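Local coordinates for protein 6-phospho-beta-glucosidase BglT (Thermotoga maritima, PDB 1UP7) that hydrolyses cellobiose 6'-phosphate to glucose 6-phosphate and glucose, as a family 4 glycosidase that depends on NAD+ and manganese, at residues 125-128 with 129-132; 168-171 with 172-176; 178-181 with 182-186; 339-342 with 343-346. All coordinates share one frame; numbering follows the deposited sequence.

Interaction 1: 125-128 with 129-132. With NAD (nicotinamide-adenine-dinucleotide), chain I.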
loop_
_atom_site.group_PDB
_atom_site.type_symbol
_atom_site.label_atom_id
_atom_site.label_comp_id
_atom_site.label_asym_id
_atom_site.label_seq_id
_atom_site.Cartn_x
_atom_site.Cartn_y
_atom_site.Cartn_z
ATOM N N TYR A 125 -16.110 3.594 29.388
ATOM C CA TYR A 125 -15.321 4.750 29.778
ATOM C C TYR A 125 -14.992 5.687 28.599
ATOM O O TYR A 125 -15.165 6.905 28.733
ATOM C CB TYR A 125 -14.051 4.293 30.530
ATOM C CG TYR A 125 -14.261 3.804 31.971
ATOM C CD1 TYR A 125 -15.515 3.932 32.627
ATOM C CD2 TYR A 125 -13.194 3.243 32.685
ATOM C CE1 TYR A 125 -15.693 3.520 33.958
ATOM C CE2 TYR A 125 -13.342 2.829 34.012
ATOM C CZ TYR A 125 -14.597 2.955 34.638
ATOM O OH TYR A 125 -14.709 2.533 35.935
ATOM N N VAL A 126 -14.549 5.140 27.459
ATOM C CA VAL A 126 -14.239 5.953 26.285
ATOM C C VAL A 126 -15.527 6.623 25.789
ATOM O O VAL A 126 -15.521 7.795 25.410
ATOM C CB VAL A 126 -13.580 5.103 25.159
ATOM C CG1 VAL A 126 -13.647 5.831 23.815
ATOM C CG2 VAL A 126 -12.128 4.676 25.572
ATOM N N ASP A 127 -16.641 5.897 25.824
ATOM C CA ASP A 127 -17.906 6.499 25.403
ATOM C C ASP A 127 -18.289 7.713 26.264
ATOM O O ASP A 127 -18.696 8.752 25.743
ATOM C CB ASP A 127 -19.056 5.487 25.319
ATOM C CG ASP A 127 -20.262 6.057 24.586
ATOM O OD1 ASP A 127 -20.173 6.275 23.353
ATOM O OD2 ASP A 127 -21.335 6.354 25.162
ATOM N N THR A 128 -18.119 7.600 27.573
ATOM C CA THR A 128 -18.398 8.720 28.463
ATOM C C THR A 128 -17.445 9.905 28.219
ATOM O O THR A 128 -17.889 11.066 28.206
ATOM C CB THR A 128 -18.331 8.272 29.957
ATOM O OG1 THR A 128 -19.312 7.271 30.187
ATOM C CG2 THR A 128 -18.781 9.378 30.902
ATOM N N VAL A 129 -16.143 9.621 28.051
ATOM C CA VAL A 129 -15.171 10.682 27.803
ATOM C C VAL A 129 -15.525 11.414 26.502
ATOM O O VAL A 129 -15.645 12.640 26.481
ATOM C CB VAL A 129 -13.717 10.131 27.769
ATOM C CG1 VAL A 129 -12.737 11.162 27.187
ATOM C CG2 VAL A 129 -13.282 9.644 29.160
ATOM N N ARG A 130 -15.732 10.657 25.434
ATOM C CA ARG A 130 -16.079 11.225 24.140
ATOM C C ARG A 130 -17.361 12.092 24.175
ATOM O O ARG A 130 -17.439 13.099 23.499
ATOM C CB ARG A 130 -16.098 10.099 23.090
ATOM C CG ARG A 130 -17.339 9.888 22.265
ATOM C CD ARG A 130 -17.343 8.527 21.495
ATOM N NE ARG A 130 -16.459 8.609 20.332
ATOM C CZ ARG A 130 -15.781 7.606 19.797
ATOM N NH1 ARG A 130 -15.883 6.384 20.286
ATOM N NH2 ARG A 130 -15.000 7.846 18.754
ATOM N N LYS A 131 -18.331 11.719 25.005
ATOM C CA LYS A 131 -19.606 12.454 25.055
ATOM C C LYS A 131 -19.540 13.666 25.984
ATOM O O LYS A 131 -20.447 14.470 25.989
ATOM C CB LYS A 131 -20.762 11.542 25.490
ATOM C CG LYS A 131 -21.418 10.792 24.327
ATOM C CD LYS A 131 -21.751 9.335 24.694
ATOM C CE LYS A 131 -23.262 9.018 24.544
ATOM N NZ LYS A 131 -23.597 7.541 24.693
ATOM N N THR A 132 -18.471 13.788 26.770
ATOM C CA THR A 132 -18.320 14.925 27.678
ATOM C C THR A 132 -17.115 15.805 27.315
ATOM O O THR A 132 -17.246 16.741 26.488
ATOM C CB THR A 132 -18.269 14.473 29.168
ATOM O OG1 THR A 132 -17.301 13.430 29.337
ATOM C CG2 THR A 132 -19.578 13.788 29.582
HETATM P PA NAD I . -4.249 -2.494 40.954
HETATM O O1A NAD I . -4.794 -3.838 41.226
HETATM O O2A NAD I . -3.687 -1.743 42.181
HETATM O O5B NAD I . -5.491 -1.679 40.307
HETATM C C5B NAD I . -5.499 -0.275 40.345
HETATM C C4B NAD I . -6.838 0.230 40.864
HETATM O O4B NAD I . -7.858 0.039 39.886
HETATM C C3B NAD I . -7.336 -0.443 42.137
HETATM O O3B NAD I . -7.413 0.546 43.152
HETATM C C2B NAD I . -8.724 -0.978 41.779
HETATM O O2B NAD I . -9.654 -0.806 42.828
HETATM C C1B NAD I . -9.085 -0.074 40.614
HETATM N N9A NAD I . -10.113 -0.591 39.716
HETATM C C8A NAD I . -10.382 -1.890 39.329
HETATM N N7A NAD I . -11.408 -1.826 38.452
HETATM C C5A NAD I . -11.757 -0.546 38.231
HETATM C C6A NAD I . -12.731 0.069 37.454
HETATM N N6A NAD I . -13.563 -0.632 36.692
HETATM N N1A NAD I . -12.843 1.454 37.480
HETATM C C2A NAD I . -12.007 2.212 38.283
HETATM N N3A NAD I . -11.067 1.589 39.069
HETATM C C4A NAD I . -10.953 0.241 39.039
HETATM O O3 NAD I . -3.108 -2.704 39.839
HETATM P PN NAD I . -1.879 -1.746 39.467
HETATM O O1N NAD I . -0.691 -2.600 39.716
HETATM O O2N NAD I . -1.964 -0.427 40.056
HETATM O O5D NAD I . -2.053 -1.484 37.899
HETATM C C5D NAD I . -3.266 -1.107 37.275
HETATM C C4D NAD I . -3.135 -1.396 35.771
HETATM O O4D NAD I . -2.080 -0.659 35.155
HETATM C C3D NAD I . -2.824 -2.859 35.494
HETATM O O3D NAD I . -3.593 -3.202 34.381
HETATM C C2D NAD I . -1.336 -2.885 35.158
HETATM O O2D NAD I . -0.935 -3.928 34.285
HETATM C C1D NAD I . -1.060 -1.504 34.610
HETATM N N1N NAD I . 0.175 -0.967 35.186
HETATM C C2N NAD I . 0.055 0.277 35.765
HETATM C C3N NAD I . 1.131 0.905 36.344
HETATM C C7N NAD I . 0.921 2.260 36.978
HETATM O O7N NAD I . 1.817 3.339 36.787
HETATM N N7N NAD I . -0.170 2.435 37.739
HETATM C C4N NAD I . 2.356 0.233 36.324
HETATM C C5N NAD I . 2.501 -1.037 35.731
HETATM C C6N NAD I . 1.381 -1.636 35.155
#

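Interaction 2: 168-171 with 172-176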
loop_
_atom_site.group_PDB
_atom_site.type_symbol
_atom_site.label_atom_id
_atom_site.label_comp_id
_atom_site.label_asym_id
_atom_site.label_seq_id
_atom_site.Cartn_x
_atom_site.Cartn_y
_atom_site.Cartn_z
ATOM N N ILE A 168 10.918 3.960 28.309
ATOM C CA ILE A 168 11.598 4.898 29.214
ATOM C C ILE A 168 12.670 4.256 30.056
ATOM O O ILE A 168 13.700 4.869 30.342
ATOM C CB ILE A 168 10.628 5.721 30.115
ATOM C CG1 ILE A 168 11.388 6.932 30.702
ATOM C CG2 ILE A 168 9.928 4.837 31.232
ATOM C CD1 ILE A 168 10.484 8.095 30.979
ATOM N N ASN A 169 12.458 3.012 30.447
ATOM C CA ASN A 169 13.481 2.325 31.211
ATOM C C ASN A 169 14.715 2.101 30.372
ATOM O O ASN A 169 15.827 2.290 30.860
ATOM C CB ASN A 169 12.951 0.999 31.766
ATOM C CG ASN A 169 12.108 1.203 33.001
ATOM O OD1 ASN A 169 12.437 2.029 33.847
ATOM N ND2 ASN A 169 11.004 0.472 33.101
ATOM N N PHE A 170 14.524 1.724 29.105
ATOM C CA PHE A 170 15.663 1.552 28.236
ATOM C C PHE A 170 16.395 2.862 28.002
ATOM O O PHE A 170 17.643 2.919 28.061
ATOM C CB PHE A 170 15.337 0.900 26.882
ATOM C CG PHE A 170 16.591 0.647 26.073
ATOM C CD1 PHE A 170 17.392 -0.465 26.344
ATOM C CD2 PHE A 170 17.039 1.590 25.126
ATOM C CE1 PHE A 170 18.583 -0.687 25.637
ATOM C CE2 PHE A 170 18.222 1.375 24.418
ATOM C CZ PHE A 170 18.991 0.227 24.666
ATOM N N ILE A 171 15.629 3.918 27.717
ATOM C CA ILE A 171 16.205 5.255 27.481
ATOM C C ILE A 171 17.001 5.704 28.702
ATOM O O ILE A 171 18.104 6.254 28.578
ATOM C CB ILE A 171 15.084 6.304 27.090
ATOM C CG1 ILE A 171 14.749 6.226 25.594
ATOM C CG2 ILE A 171 15.501 7.727 27.414
ATOM C CD1 ILE A 171 13.365 6.726 25.223
ATOM N N ARG A 172 16.459 5.447 29.894
ATOM C CA ARG A 172 17.184 5.735 31.144
ATOM C C ARG A 172 18.490 4.967 31.264
ATOM O O ARG A 172 19.507 5.530 31.632
ATOM C CB ARG A 172 16.282 5.456 32.345
ATOM C CG ARG A 172 16.700 6.160 33.657
ATOM C CD ARG A 172 16.569 5.259 34.916
ATOM N NE ARG A 172 16.049 3.907 34.603
ATOM C CZ ARG A 172 16.803 2.803 34.487
ATOM N NH1 ARG A 172 18.130 2.864 34.665
ATOM N NH2 ARG A 172 16.228 1.636 34.191
ATOM N N GLU A 173 18.458 3.684 30.935
ATOM C CA GLU A 173 19.645 2.833 31.012
ATOM C C GLU A 173 20.754 3.391 30.091
ATOM O O GLU A 173 21.918 3.504 30.493
ATOM C CB GLU A 173 19.251 1.422 30.596
ATOM C CG GLU A 173 20.298 0.365 30.906
ATOM C CD GLU A 173 19.689 -1.027 30.928
ATOM O OE1 GLU A 173 18.429 -1.118 30.768
ATOM O OE2 GLU A 173 20.469 -2.009 31.117
ATOM N N ILE A 174 20.363 3.768 28.866
ATOM C CA ILE A 174 21.278 4.342 27.879
ATOM C C ILE A 174 21.821 5.683 28.319
ATOM O O ILE A 174 23.043 5.941 28.241
ATOM C CB ILE A 174 20.573 4.491 26.510
ATOM C CG1 ILE A 174 20.275 3.120 25.921
ATOM C CG2 ILE A 174 21.436 5.271 25.531
ATOM C CD1 ILE A 174 21.409 2.182 26.039
ATOM N N ALA A 175 20.928 6.543 28.789
ATOM C CA ALA A 175 21.373 7.836 29.298
ATOM C C ALA A 175 22.382 7.699 30.427
ATOM O O ALA A 175 23.319 8.499 30.526
ATOM C CB ALA A 175 20.182 8.690 29.728
ATOM N N GLU A 176 22.186 6.693 31.283
ATOM C CA GLU A 176 23.136 6.403 32.377
ATOM C C GLU A 176 24.468 5.902 31.840
ATOM O O GLU A 176 25.521 6.340 32.282
ATOM C CB GLU A 176 22.529 5.357 33.328
ATOM C CG GLU A 176 22.326 5.842 34.764
ATOM C CD GLU A 176 20.868 5.813 35.183
ATOM O OE1 GLU A 176 20.194 4.761 34.975
ATOM O OE2 GLU A 176 20.383 6.839 35.720
#

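Interaction 3: 178-181 with 182-186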
loop_
_atom_site.group_PDB
_atom_site.type_symbol
_atom_site.label_atom_id
_atom_site.label_comp_id
_atom_site.label_asym_id
_atom_site.label_seq_id
_atom_site.Cartn_x
_atom_site.Cartn_y
_atom_site.Cartn_z
ATOM N N PHE A 178 25.949 6.532 29.098
ATOM C CA PHE A 178 26.716 7.544 28.360
ATOM C C PHE A 178 26.746 8.900 29.059
ATOM O O PHE A 178 27.211 9.877 28.476
ATOM C CB PHE A 178 26.157 7.734 26.925
ATOM C CG PHE A 178 26.344 6.540 26.037
ATOM C CD1 PHE A 178 27.541 6.360 25.342
ATOM C CD2 PHE A 178 25.341 5.576 25.925
ATOM C CE1 PHE A 178 27.744 5.242 24.536
ATOM C CE2 PHE A 178 25.539 4.446 25.117
ATOM C CZ PHE A 178 26.752 4.277 24.428
ATOM N N SER A 179 26.248 8.980 30.292
ATOM C CA SER A 179 26.315 10.225 31.073
ATOM C C SER A 179 25.561 11.376 30.377
ATOM O O SER A 179 26.034 12.530 30.341
ATOM C CB SER A 179 27.781 10.640 31.361
ATOM O OG SER A 179 28.485 9.613 32.053
ATOM N N ALA A 180 24.391 11.047 29.839
ATOM C CA ALA A 180 23.633 11.983 29.030
ATOM C C ALA A 180 22.233 12.151 29.610
ATOM O O ALA A 180 21.847 11.426 30.523
ATOM C CB ALA A 180 23.557 11.479 27.566
ATOM N N ARG A 181 21.480 13.110 29.086
ATOM C CA ARG A 181 20.063 13.261 29.423
ATOM C C ARG A 181 19.175 12.338 28.602
ATOM O O ARG A 181 19.555 11.862 27.523
ATOM C CB ARG A 181 19.598 14.699 29.180
ATOM C CG ARG A 181 20.264 15.751 30.041
ATOM C CD ARG A 181 19.894 17.189 29.641
ATOM N NE ARG A 181 20.381 17.543 28.295
ATOM C CZ ARG A 181 19.682 18.221 27.375
ATOM N NH1 ARG A 181 18.450 18.647 27.647
ATOM N NH2 ARG A 181 20.218 18.478 26.180
ATOM N N LEU A 182 17.975 12.110 29.117
ATOM C CA LEU A 182 17.000 11.258 28.477
ATOM C C LEU A 182 16.762 11.703 27.035
ATOM O O LEU A 182 16.782 10.898 26.111
ATOM C CB LEU A 182 15.672 11.278 29.254
ATOM C CG LEU A 182 15.587 10.781 30.719
ATOM C CD1 LEU A 182 14.125 10.860 31.135
ATOM C CD2 LEU A 182 16.106 9.359 30.941
ATOM N N GLU A 183 16.550 12.992 26.844
ATOM C CA GLU A 183 16.226 13.520 25.529
ATOM C C GLU A 183 17.404 13.475 24.543
ATOM O O GLU A 183 17.196 13.648 23.344
ATOM C CB GLU A 183 15.650 14.934 25.637
ATOM C CG GLU A 183 16.567 15.925 26.341
ATOM C CD GLU A 183 16.181 17.370 26.076
ATOM O OE1 GLU A 183 14.966 17.688 26.127
ATOM O OE2 GLU A 183 17.090 18.189 25.815
ATOM N N ASP A 184 18.612 13.217 25.035
ATOM C CA ASP A 184 19.769 13.004 24.170
ATOM C C ASP A 184 19.742 11.646 23.487
ATOM O O ASP A 184 20.482 11.427 22.526
ATOM C CB ASP A 184 21.074 13.144 24.959
ATOM C CG ASP A 184 21.238 14.513 25.606
ATOM O OD1 ASP A 184 20.730 15.521 25.060
ATOM O OD2 ASP A 184 21.904 14.686 26.660
ATOM N N VAL A 185 18.897 10.749 23.987
ATOM C CA VAL A 185 18.827 9.391 23.481
ATOM C C VAL A 185 17.730 9.273 22.446
ATOM O O VAL A 185 16.580 9.551 22.727
ATOM C CB VAL A 185 18.516 8.354 24.589
ATOM C CG1 VAL A 185 18.551 6.952 23.971
ATOM C CG2 VAL A 185 19.505 8.493 25.767
ATOM N N PHE A 186 18.083 8.805 21.257
ATOM C CA PHE A 186 17.101 8.659 20.193
ATOM C C PHE A 186 17.237 7.257 19.583
ATOM O O PHE A 186 18.330 6.796 19.297
ATOM C CB PHE A 186 17.319 9.816 19.188
ATOM C CG PHE A 186 16.363 9.821 18.029
ATOM C CD1 PHE A 186 16.650 9.096 16.872
ATOM C CD2 PHE A 186 15.192 10.575 18.081
ATOM C CE1 PHE A 186 15.760 9.091 15.785
ATOM C CE2 PHE A 186 14.296 10.575 17.001
ATOM C CZ PHE A 186 14.590 9.835 15.844
#

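Interaction 4: 339-342 with 343-346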
loop_
_atom_site.group_PDB
_atom_site.type_symbol
_atom_site.label_atom_id
_atom_site.label_comp_id
_atom_site.label_asym_id
_atom_site.label_seq_id
_atom_site.Cartn_x
_atom_site.Cartn_y
_atom_site.Cartn_z
ATOM N N TYR A 339 6.699 12.470 17.622
ATOM C CA TYR A 339 6.942 13.871 17.870
ATOM C C TYR A 339 5.670 14.386 18.534
ATOM O O TYR A 339 4.583 14.346 17.963
ATOM C CB TYR A 339 7.205 14.587 16.558
ATOM C CG TYR A 339 7.389 16.078 16.665
ATOM C CD1 TYR A 339 8.568 16.621 17.172
ATOM C CD2 TYR A 339 6.406 16.951 16.212
ATOM C CE1 TYR A 339 8.756 17.973 17.238
ATOM C CE2 TYR A 339 6.589 18.325 16.253
ATOM C CZ TYR A 339 7.765 18.833 16.775
ATOM O OH TYR A 339 7.950 20.196 16.838
ATOM N N VAL A 340 5.803 14.829 19.764
ATOM C CA VAL A 340 4.635 15.142 20.568
ATOM C C VAL A 340 4.619 16.659 20.798
ATOM O O VAL A 340 5.581 17.246 21.322
ATOM C CB VAL A 340 4.632 14.342 21.906
ATOM C CG1 VAL A 340 3.513 14.806 22.823
ATOM C CG2 VAL A 340 4.505 12.843 21.651
ATOM N N ARG A 341 3.541 17.303 20.362
ATOM C CA ARG A 341 3.496 18.759 20.414
ATOM C C ARG A 341 2.071 19.256 20.435
ATOM O O ARG A 341 1.274 18.900 19.578
ATOM C CB ARG A 341 4.233 19.316 19.208
ATOM C CG ARG A 341 4.171 20.782 19.003
ATOM C CD ARG A 341 5.117 21.200 17.880
ATOM N NE ARG A 341 5.038 22.640 17.667
ATOM C CZ ARG A 341 5.858 23.349 16.906
ATOM N NH1 ARG A 341 6.871 22.766 16.270
ATOM N NH2 ARG A 341 5.661 24.659 16.807
ATOM N N SER A 342 1.758 20.089 21.417
ATOM C CA SER A 342 0.489 20.825 21.469
ATOM C C SER A 342 -0.749 19.967 21.221
ATOM O O SER A 342 -1.553 20.246 20.338
ATOM C CB SER A 342 0.488 21.984 20.494
ATOM O OG SER A 342 1.314 23.016 20.993
ATOM N N GLY A 343 -0.911 18.921 22.004
ATOM C CA GLY A 343 -2.071 18.073 21.880
ATOM C C GLY A 343 -2.007 17.034 20.769
ATOM O O GLY A 343 -2.935 16.236 20.632
ATOM N N ARG A 344 -0.945 17.029 19.961
ATOM C CA ARG A 344 -0.878 16.054 18.851
ATOM C C ARG A 344 0.357 15.162 18.902
ATOM O O ARG A 344 1.385 15.515 19.484
ATOM C CB ARG A 344 -1.051 16.718 17.470
ATOM C CG ARG A 344 -1.997 17.941 17.392
ATOM C CD ARG A 344 -1.780 18.765 16.071
ATOM N NE ARG A 344 -1.281 20.154 16.239
ATOM C CZ ARG A 344 0.009 20.527 16.228
ATOM N NH1 ARG A 344 0.984 19.623 16.106
ATOM N NH2 ARG A 344 0.318 21.813 16.383
ATOM N N VAL A 345 0.216 13.997 18.295
ATOM C CA VAL A 345 1.210 12.956 18.320
ATOM C C VAL A 345 1.510 12.725 16.853
ATOM O O VAL A 345 0.623 12.360 16.111
ATOM C CB VAL A 345 0.624 11.671 19.010
ATOM C CG1 VAL A 345 1.481 10.432 18.773
ATOM C CG2 VAL A 345 0.515 11.891 20.494
ATOM N N HIS A 346 2.734 12.982 16.414
ATOM C CA HIS A 346 3.069 12.698 15.033
ATOM C C HIS A 346 4.106 11.599 14.979
ATOM O O HIS A 346 5.141 11.631 15.622
ATOM C CB HIS A 346 3.549 13.936 14.300
ATOM C CG HIS A 346 2.577 15.069 14.342
ATOM N ND1 HIS A 346 1.554 15.207 13.426
ATOM C CD2 HIS A 346 2.473 16.124 15.186
ATOM C CE1 HIS A 346 0.850 16.286 13.721
ATOM N NE2 HIS A 346 1.393 16.863 14.778
#

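Interaction 1: 125-128 with 129-132
Tyr125 to Val129 and Val126 to Arg130 are joined by straight i to i+4 backbone bonds in the last turns of helix 109-131, which belongs to the Rossmann-type, NAD-binding part of the chain. The Arg130 N to Val126 O bond measures 2.9 Å. On the packed side, Val126 and Val129 face Ile137 of strand 136-139, and Val129 also meets Phe67; branched aliphatic side chains suit this buried strip because they are compact and have few torsions to freeze. Arg130 runs along the border of this core, its NH1 bonded to the backbone oxygen of Leu155. The solvent side is polar and looser. There Asp127 and Lys131, one helical turn apart, form a salt bridge: NZ comes to 2.6 Å from OD2, using the syn lone pair of that oxygen. The lysine chain bends at chi2 (139°) and chi3, which brings the ammonium group back to the carboxylate, the two side chains crossing obliquely. Near the helix end the Thr128 carbonyl is gripped chiefly by a hydroxyl, Thr132 OG1 to Thr128 O at 2.7 Å, while the backbone bond from Thr132 N to the same oxygen is weak. A threonine fits because its short hydroxyl folds back on the last turn. At the other end, the ring of Tyr125, stacked on Phe67, meets the cofactor adenine edge-on, and its hydroxyl OH donates to NAD N1A at 2.7 Å.

Interaction 2: 168-171 with 172-176
Ile171 O accepts the amide of Ala175 at 2.8 Å from Ala175 N, a nearly straight bond of 166° in the middle of helix 166-177. The same i to i+4 pattern fills the turn before it, from Arg172 N to Ile168 O at 2.9 Å and from Ile174 N to Phe170 O at 3.0 Å. One flank of the helix is apolar. Phe170, with CG anti to its backbone N (chi1 -175°), brings its ring beside the CG1 and CD1 branch of Ile174; the ring and this branch pack obliquely, and both residues lie against Val201 of strand 195-203. Large apolar side chains suit a flank that lies against strands 185-190 and 195-203, and both also touch Val212. The other flank is polar. Asn169 and Arg172 run alongside each other with amide and guanidinium planes 58° apart; Asn169 OD1 lies at the guanidinium edge, 3.8 Å from Arg172 NH2, whereas the backbone oxygen of Asn169 sits over one guanidinium face. Arg172 spends its other arm on Glu176, with NH1 at 2.8 Å from OE1 and the oxygen in the guanidinium plane. Asn169 lies about 6 Å from the bound glucose 6-phosphate at nearest atoms, close to substrate-binding Asn165. The chemistry is that of an amphipathic helix: hydrocarbon anchors it to the sheet, while the Arg172-Glu176 ion pair, one turn apart, and the Glu173-Lys219 salt bridge probably steady its polar side.

Interaction 3: 178-181 with 182-186
This is a local turn stabilised by charge, in the connection between helix 166-177 and strand 185-190, where Arg181 folds round Asp184. The aspartate carboxylate reaches back to the backbone: Arg181 N donates to Asp184 OD2 at 2.9 Å, meeting that oxygen from above the carboxylate plane. In return Asp184 N bonds to Arg181 O at 3.0 Å, again well out of the carbonyl plane, as is common for i to i+3 bonds of 3-10 turns. Aspartate suits the place because its short side chain carries an acceptor to the start of the turn. Its second oxygen, OD1, lies 3.2 Å from Arg181 NH2 but far out of the guanidinium plane, so that pairing is electrostatic, with no N-H aimed at it. Glu183 comes alongside the arginine, its CG over one guanidinium face; the salt bridge from Arg181 NH1 to Glu183 OE2 is modelled too short for its length to be trusted. Its chi1 of +57° sets CG between backbone N and carbonyl carbon, turning the chain toward the arginine. Ala180 CB touches Asp184 OD2, a methyl small enough to let the carboxylate in. The ring of Phe186 meets that of His346 of the second subunit, planes about 40° apart. The arrangement follows a Schellman-ended helix, with Ser179 at positive phi, and is that of a 3-10 turn, braced by a salt-bridge network, leading into an antiparallel strand.

Interaction 4: 339-342 with 343-346
A beta hairpin with a two-residue type I' turn joins strands 333-341 and 344-347, and four backbone hydrogen bonds tie Tyr339 to His346 and Arg341 to Arg344. Tyr339 N to His346 O is the shortest, at 2.7 Å, and Arg344 N to Arg341 O, at 2.9 Å, closes the turn. Between these pairs Val340 and Val345 form a non-hydrogen-bonded pair, their CG2 methyls 4.3 Å apart, on the face where Val340 packs on Leu303 and Leu307 of helix 296-308. Ser342 and Gly343 take positive phi; at position 343 a CB would jam against the preceding carbonyl, which calls for glycine. The arginines, Tyr339 and His346 share the other face. Arg341, fully extended, gives NH1 to Tyr339 OH at 2.8 Å within its guanidinium plane, while NH2 serves Asp310 and the backbone oxygen of Glu183 of the second subunit. Arg344 bends at chi3 (-116°) over the carbonyl of Arg341, and its NH1 donates to His346 NE2 at 3.1 Å. It also makes a cation-pi contact with Phe202 of the second subunit; its NE is buried without a partner. Since His346 ND1 meets the Ser349 carbonyl of the second subunit, the imidazole is probably neutral, protonated on ND1.

The interactions come in series along the chain. Interaction 1 lies on helix 109-131, by the cofactor adenine, with its centre 35 Å from that of interaction 2 on helix 166-177, on the opposite side of the chain's centre. Interaction 3 follows directly: its centre is 8 Å from that of interaction 2, and Ile174 packs on Val185, so helix, turn and strand 185-190 form one unit. Interaction 4 belongs to the three-stranded antiparallel sheet, about 8 Å from interaction 3 at nearest atoms within the chain. Both touch the second subunit, where the hairpin of one copy meets strand 185-190 of the other, so interactions 3 and 4 help form a subunit interface, while Tyr125 of interaction 1 binds the cofactor.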